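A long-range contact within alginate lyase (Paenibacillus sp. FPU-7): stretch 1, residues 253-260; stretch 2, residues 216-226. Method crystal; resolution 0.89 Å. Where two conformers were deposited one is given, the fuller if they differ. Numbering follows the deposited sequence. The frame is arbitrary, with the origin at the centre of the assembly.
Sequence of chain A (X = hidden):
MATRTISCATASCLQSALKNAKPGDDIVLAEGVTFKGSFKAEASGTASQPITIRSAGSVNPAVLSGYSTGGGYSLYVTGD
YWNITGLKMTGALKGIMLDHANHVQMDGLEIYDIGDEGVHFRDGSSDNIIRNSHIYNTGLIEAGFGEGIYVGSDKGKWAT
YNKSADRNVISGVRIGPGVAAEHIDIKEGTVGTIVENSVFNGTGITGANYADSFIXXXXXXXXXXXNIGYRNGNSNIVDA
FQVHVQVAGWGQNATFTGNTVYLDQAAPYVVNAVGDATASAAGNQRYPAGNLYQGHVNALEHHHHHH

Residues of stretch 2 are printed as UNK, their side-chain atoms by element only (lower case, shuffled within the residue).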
ATOM      1  N   ASN A 253       0.283 -19.324  -7.401  1.00  4.84           N
ATOM      2  CA  ASN A 253       1.714 -19.195  -7.212  1.00  5.08           C
ATOM      3  C   ASN A 253       2.069 -18.075  -6.248  1.00  4.94           C
ATOM      4  O   ASN A 253       2.969 -17.290  -6.499  1.00  6.47           O
ATOM      5  CB  ASN A 253       2.462 -19.037  -8.544  1.00  5.46           C
ATOM      6  CG  ASN A 253       3.956 -19.179  -8.382  1.00  6.68           C
ATOM      7  OD1 ASN A 253       4.439 -20.060  -7.633  1.00 10.36           O
ATOM      8  ND2 ASN A 253       4.717 -18.356  -9.080  1.00  6.39           N
ATOM      9  N   ALA A 254       1.370 -18.003  -5.118  1.00  4.96           N
ATOM     10  CA  ALA A 254       1.762 -17.115  -4.029  1.00  5.43           C
ATOM     11  C   ALA A 254       2.858 -17.794  -3.204  1.00  6.47           C
ATOM     12  O   ALA A 254       2.749 -18.980  -2.920  1.00 16.61           O
ATOM     13  CB  ALA A 254       0.576 -16.827  -3.123  1.00  6.49           C
ATOM     14  N   THR A 255       3.908 -17.100  -2.867  1.00  4.76           N
ATOM     15  CA  THR A 255       5.009 -17.656  -2.098  1.00  5.35           C
ATOM     16  C   THR A 255       5.109 -16.936  -0.760  1.00  5.35           C
ATOM     17  O   THR A 255       5.146 -15.719  -0.729  1.00  7.31           O
ATOM     18  CB  THR A 255       6.327 -17.528  -2.872  1.00  6.68           C
ATOM     19  OG1 THR A 255       6.226 -18.209  -4.104  1.00  7.81           O
ATOM     20  CG2 THR A 255       7.510 -18.034  -2.056  1.00 11.05           C
ATOM     21  N   PHE A 256       5.184 -17.712   0.326  1.00  4.86           N
ATOM     22  CA  PHE A 256       5.285 -17.179   1.680  1.00  4.99           C
ATOM     23  C   PHE A 256       6.515 -17.773   2.336  1.00  5.18           C
ATOM     24  O   PHE A 256       6.527 -18.965   2.661  1.00  6.25           O
ATOM     25  CB  PHE A 256       4.048 -17.563   2.519  1.00  5.27           C
ATOM     26  CG  PHE A 256       2.768 -16.982   2.001  1.00  5.19           C
ATOM     27  CD1 PHE A 256       2.013 -17.625   1.020  1.00  5.31           C
ATOM     28  CD2 PHE A 256       2.285 -15.765   2.496  1.00  5.80           C
ATOM     29  CE1 PHE A 256       0.837 -17.087   0.549  1.00  5.57           C
ATOM     30  CE2 PHE A 256       1.099 -15.216   2.012  1.00  5.29           C
ATOM     31  CZ  PHE A 256       0.367 -15.886   1.053  1.00  5.61           C
ATOM     32  N   THR A 257       7.554 -16.962   2.527  1.00  5.36           N
ATOM     33  CA  THR A 257       8.776 -17.468   3.127  1.00  6.09           C
ATOM     34  C   THR A 257       9.254 -16.562   4.236  1.00  5.31           C
ATOM     35  O   THR A 257       9.241 -15.342   4.133  1.00  5.79           O
ATOM     36  CB  THR A 257       9.896 -17.706   2.128  1.00  7.84           C
ATOM     37  OG1 THR A 257      10.183 -16.499   1.489  1.00  9.31           O
ATOM     38  CG2 THR A 257       9.510 -18.734   1.111  1.00 10.57           C
ATOM     39  N   GLY A 258       9.744 -17.178   5.318  1.00  5.66           N
ATOM     40  CA  GLY A 258      10.459 -16.430   6.330  1.00  5.89           C
ATOM     41  C   GLY A 258       9.615 -15.458   7.133  1.00  5.64           C
ATOM     42  O   GLY A 258      10.201 -14.545   7.728  1.00  6.37           O
ATOM     43  N   ASN A 259       8.307 -15.614   7.163  1.00  4.94           N
ATOM     44  CA  ASN A 259       7.444 -14.704   7.910  1.00  5.27           C
ATOM     45  C   ASN A 259       7.292 -15.225   9.344  1.00  5.34           C
ATOM     46  O   ASN A 259       7.359 -16.426   9.566  1.00  8.03           O
ATOM     47  CB  ASN A 259       6.057 -14.613   7.257  1.00  4.85           C
ATOM     48  CG  ASN A 259       6.144 -14.113   5.833  1.00  4.55           C
ATOM     49  OD1 ASN A 259       6.369 -12.935   5.590  1.00  4.99           O
ATOM     50  ND2 ASN A 259       5.981 -15.019   4.872  1.00  4.91           N
ATOM     51  N   THR A 260       7.045 -14.324  10.280  1.00  5.04           N
ATOM     52  CA  THR A 260       6.771 -14.665  11.657  1.00  5.12           C
ATOM     53  C   THR A 260       5.455 -14.031  12.048  1.00  4.70           C
ATOM     54  O   THR A 260       5.280 -12.816  11.863  1.00  5.40           O
ATOM     55  CB  THR A 260       7.889 -14.183  12.575  1.00  6.50           C
ATOM     56  OG1 THR A 260       9.107 -14.805  12.185  1.00  9.30           O
ATOM     57  CG2 THR A 260       7.579 -14.557  14.024  1.00  9.12           C
ATOM     58  N   UNK A 216      -4.562 -10.363   1.863  1.00  3.80           N
ATOM     59  CA  UNK A 216      -5.325 -11.251   0.988  1.00  4.23           C
ATOM     60  C   UNK A 216      -4.667 -11.186  -0.382  1.00  3.87           C
ATOM     61  O   UNK A 216      -4.485 -10.101  -0.922  1.00  4.81           O
ATOM     62  c   UNK A 216      -6.793 -10.873   0.900  1.00  4.92           C
ATOM     63  o   UNK A 216      -8.851 -11.614   0.001  1.00  6.35           O
ATOM     64  o   UNK A 216      -7.186 -13.088   0.089  1.00  6.00           O
ATOM     65  c   UNK A 216      -7.673 -11.944   0.271  1.00  5.29           C
ATOM     66  N   UNK A 217      -4.307 -12.358  -0.905  1.00  3.81           N
ATOM     67  CA  UNK A 217      -3.609 -12.479  -2.187  1.00  3.93           C
ATOM     68  C   UNK A 217      -4.582 -13.042  -3.206  1.00  3.82           C
ATOM     69  O   UNK A 217      -4.956 -14.216  -3.128  1.00  4.22           O
ATOM     70  c   UNK A 217      -1.683 -13.393  -3.466  1.00  5.21           C
ATOM     71  c   UNK A 217      -1.429 -12.917  -1.012  1.00  4.90           C
ATOM     72  c   UNK A 217      -2.374 -13.369  -2.112  1.00  4.27           C
ATOM     73  N   UNK A 218      -4.998 -12.190  -4.098  1.00  3.88           N
ATOM     74  CA  UNK A 218      -5.845 -12.587  -5.238  0.51  5.09           C
ATOM     75  C   UNK A 218      -5.130 -12.498  -6.607  1.00  3.80           C
ATOM     76  O   UNK A 218      -5.548 -12.986  -7.728  1.00  4.37           O
ATOM     77  c   UNK A 218      -8.375 -10.295  -2.928  0.51 10.33           C
ATOM     78  c   UNK A 218      -7.143 -11.793  -5.246  0.51 11.87           C
ATOM     79  c   UNK A 218      -9.102 -11.290  -3.772  0.51 29.99           C
ATOM     80  n   UNK A 218      -9.238  -9.650  -1.909  0.51 13.98           N
ATOM     81  c   UNK A 218      -8.117 -12.305  -4.210  0.51 12.30           C
ATOM     82  N   UNK A 219      -3.944 -11.798  -6.627  1.00  3.83           N
ATOM     83  CA  UNK A 219      -3.077 -11.765  -7.790  1.00  4.08           C
ATOM     84  C   UNK A 219      -2.192 -12.995  -7.857  1.00  4.07           C
ATOM     85  O   UNK A 219      -2.293 -13.905  -7.034  1.00  4.62           O
ATOM     86  N   UNK A 220      -1.345 -12.997  -8.884  1.00  4.04           N
ATOM     87  CA  UNK A 220      -0.437 -14.097  -9.159  1.00  3.86           C
ATOM     88  C   UNK A 220       1.002 -13.702  -8.861  1.00  3.71           C
ATOM     89  O   UNK A 220       1.380 -12.521  -8.888  1.00  4.25           O
ATOM     90  o   UNK A 220      -2.634 -15.539  -9.926  1.00  5.00           O
ATOM     91  c   UNK A 220      -1.816 -15.363 -10.834  1.00  4.61           C
ATOM     92  c   UNK A 220      -0.534 -14.579 -10.596  1.00  4.33           C
ATOM     93  n   UNK A 220      -1.999 -15.835 -12.046  1.00  5.44           N
ATOM     94  N   UNK A 221       1.817 -14.731  -8.603  1.00  4.03           N
ATOM     95  CA  UNK A 221       3.263 -14.559  -8.431  1.00  4.42           C
ATOM     96  C   UNK A 221       3.621 -13.611  -7.292  1.00  4.29           C
ATOM     97  O   UNK A 221       4.677 -12.976  -7.323  1.00  5.29           O
ATOM     98  o   UNK A 221       3.985 -14.762 -12.027  1.00  6.32           O
ATOM     99  c   UNK A 221       3.749 -15.168 -10.865  1.00  4.79           C
ATOM    100  c   UNK A 221       3.961 -14.169  -9.742  1.00  4.56           C
ATOM    101  o   UNK A 221       3.358 -16.326 -10.579  1.00  5.45           O
ATOM    102  N   UNK A 222       2.767 -13.519  -6.293  1.00  4.42           N
ATOM    103  CA  UNK A 222       3.071 -12.669  -5.152  1.00  4.56           C
ATOM    104  C   UNK A 222       4.159 -13.326  -4.322  1.00  4.53           C
ATOM    105  O   UNK A 222       4.207 -14.543  -4.172  1.00  5.81           O
ATOM    106  c   UNK A 222       1.823 -12.449  -4.309  1.00  5.72           C
ATOM    107  N   UNK A 223       5.059 -12.513  -3.775  1.00  4.31           N
ATOM    108  CA  UNK A 223       6.126 -12.968  -2.900  1.00  4.95           C
ATOM    109  C   UNK A 223       5.982 -12.222  -1.588  1.00  4.47           C
ATOM    110  O   UNK A 223       6.147 -11.009  -1.552  1.00  5.24           O
ATOM    111  c   UNK A 223       8.606 -13.143  -2.555  1.00  9.84           C
ATOM    112  c   UNK A 223       7.631 -13.542  -4.826  1.00  7.92           C
ATOM    113  c   UNK A 223       7.507 -12.747  -3.526  1.00  6.17           C
ATOM    114  N   UNK A 224       5.693 -12.970  -0.527  1.00  4.70           N
ATOM    115  CA  UNK A 224       5.427 -12.453   0.801  1.00  4.27           C
ATOM    116  C   UNK A 224       6.559 -13.005   1.673  1.00  4.27           C
ATOM    117  O   UNK A 224       6.507 -14.188   2.056  1.00  4.69           O
ATOM    118  c   UNK A 224       3.779 -12.321   2.685  1.00  5.33           C
ATOM    119  c   UNK A 224       4.040 -12.881   1.306  1.00  4.86           C
ATOM    120  c   UNK A 224       2.766 -11.184  -0.170  1.00 13.96           C
ATOM    121  c   UNK A 224       2.946 -12.610   0.253  1.00  6.63           C
ATOM    122  N   UNK A 225       7.577 -12.202   1.932  1.00  4.69           N
ATOM    123  CA  UNK A 225       8.787 -12.706   2.554  1.00  5.07           C
ATOM    124  C   UNK A 225       9.276 -11.833   3.707  1.00  4.65           C
ATOM    125  O   UNK A 225       9.322 -10.613   3.642  1.00  4.98           O
ATOM    126  c   UNK A 225      12.177 -10.706  -2.223  1.00 11.59           C
ATOM    127  n   UNK A 225      11.826 -10.731  -0.961  1.00  9.19           N
ATOM    128  c   UNK A 225      11.434 -11.930  -0.211  1.00  8.35           C
ATOM    129  n   UNK A 225      12.219 -11.816  -2.940  1.00 16.97           N
ATOM    130  c   UNK A 225       9.927 -12.876   1.513  1.00  6.02           C
ATOM    131  n   UNK A 225      12.465  -9.553  -2.770  1.00 14.08           N
ATOM    132  c   UNK A 225      10.359 -11.640   0.819  1.00  6.63           C
ATOM    133  N   UNK A 226       9.677 -12.514   4.784  1.00  4.96           N
ATOM    134  CA  UNK A 226      10.426 -11.865   5.861  1.00  5.04           C
ATOM    135  C   UNK A 226       9.625 -10.748   6.530  1.00  4.95           C
ATOM    136  O   UNK A 226      10.206  -9.737   6.954  1.00  6.28           O
ATOM    137  c   UNK A 226      12.536 -12.516   4.713  1.00  8.49           C
ATOM    138  o   UNK A 226      12.473 -13.668   5.159  1.00 10.78           O
ATOM    139  n   UNK A 226      13.113 -12.250   3.528  1.00 13.27           N
ATOM    140  c   UNK A 226      11.785 -11.378   5.363  1.00  5.93           C
TER
HETATM  141  O   HOH W   1       5.401 -16.326  -5.938  1.00  6.60           O
HETATM  142  O   HOH W   2      12.301 -15.634   3.083  1.00 14.83           O

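Position 216 carries two side-chain carbons, the second bearing two oxygens, a carboxylate too short for glutamate; it is Asp216, and it touches nothing on stretch 1. At position 217 one carbon carries two more. This compact fork points toward stretch 1, with one methyl 4.1 Å from Ala254 CB and the other 4.0 Å from Phe256 CZ; three carbons branched at the first identify Val217. Position 218 has four carbons in a row ending in nitrogen, the mark of Lys218. It lies out of reach of stretch 1 and instead pairs within its own stretch, where Lys218 NZ forms a salt bridge with Asp216 OD2 at 2.8 Å. Position 219 has no side-chain atom and is Gly219.

Position 220 has two carbons, the second carrying one oxygen and one nitrogen, hence an amide, Asn220; it makes no contact across the pair. Position 221 has the same skeleton but ends in two oxygens. One of them accepts a hydrogen bond from Asn253 ND2 at 2.9 Å, nearly straight at 172°, as suits a carboxylate facing an amide donor, and the residue is Asp221, with the acceptor OD1. A single carbon at position 222 defines Ala222. Its backbone does the work: Thr255 N donates to Ala222 O at 2.9 Å, and water 1 donates to both Ala222 O and Asn253 O while accepting from Thr255 OG1.

Position 223 again shows one carbon carrying two others, Val223, paired with Thr255 and on the same face of the sheet. Position 224 has four carbons, forked at the first, with one arm two carbons long. That beta-branched pattern is isoleucine, and the CB of Ile224 approaches Phe256 CD2 to 3.6 Å, oblique to the ring. Position 225 runs through three carbons and a nitrogen to a carbon bearing two more nitrogens, a guanidinium group: Arg225. Its CB lies 3.6 Å from Thr257 OG1, but the end of the chain leads away from stretch 1. Position 226 ends in one oxygen and one nitrogen on its second carbon, so it is Asn226; water 2 donates to Asn226 OD1 and is also hydrogen-bonded to Thr257 OG1.

The contact is a parallel pairing of strands 254-257 and 223-225, their directions only 8° apart. Ile224 N donates to Thr255 O at 2.8 Å, Thr257 N to Ile224 O at 3.0 Å, and Asn226 N to Thr257 O at 2.9 Å, so the ladder alternates between the strands. Asn259 extends it with a side chain, its ND2 donating to Ile224 O at 3.0 Å, so that this carbonyl receives two hydrogen bonds. Phe256 and Ile224 share one face, where Val217 also meets the ring; Thr255, Val223, Thr257 and Arg225 occupy the other. Beyond the strand, Gly258 adopts a positive phi, and a CB there would sit 2.2 Å from Asn226 OD1, a clash that its lack of a side chain avoids.

Stretch 2 216-226: DVKGNDAVIRN
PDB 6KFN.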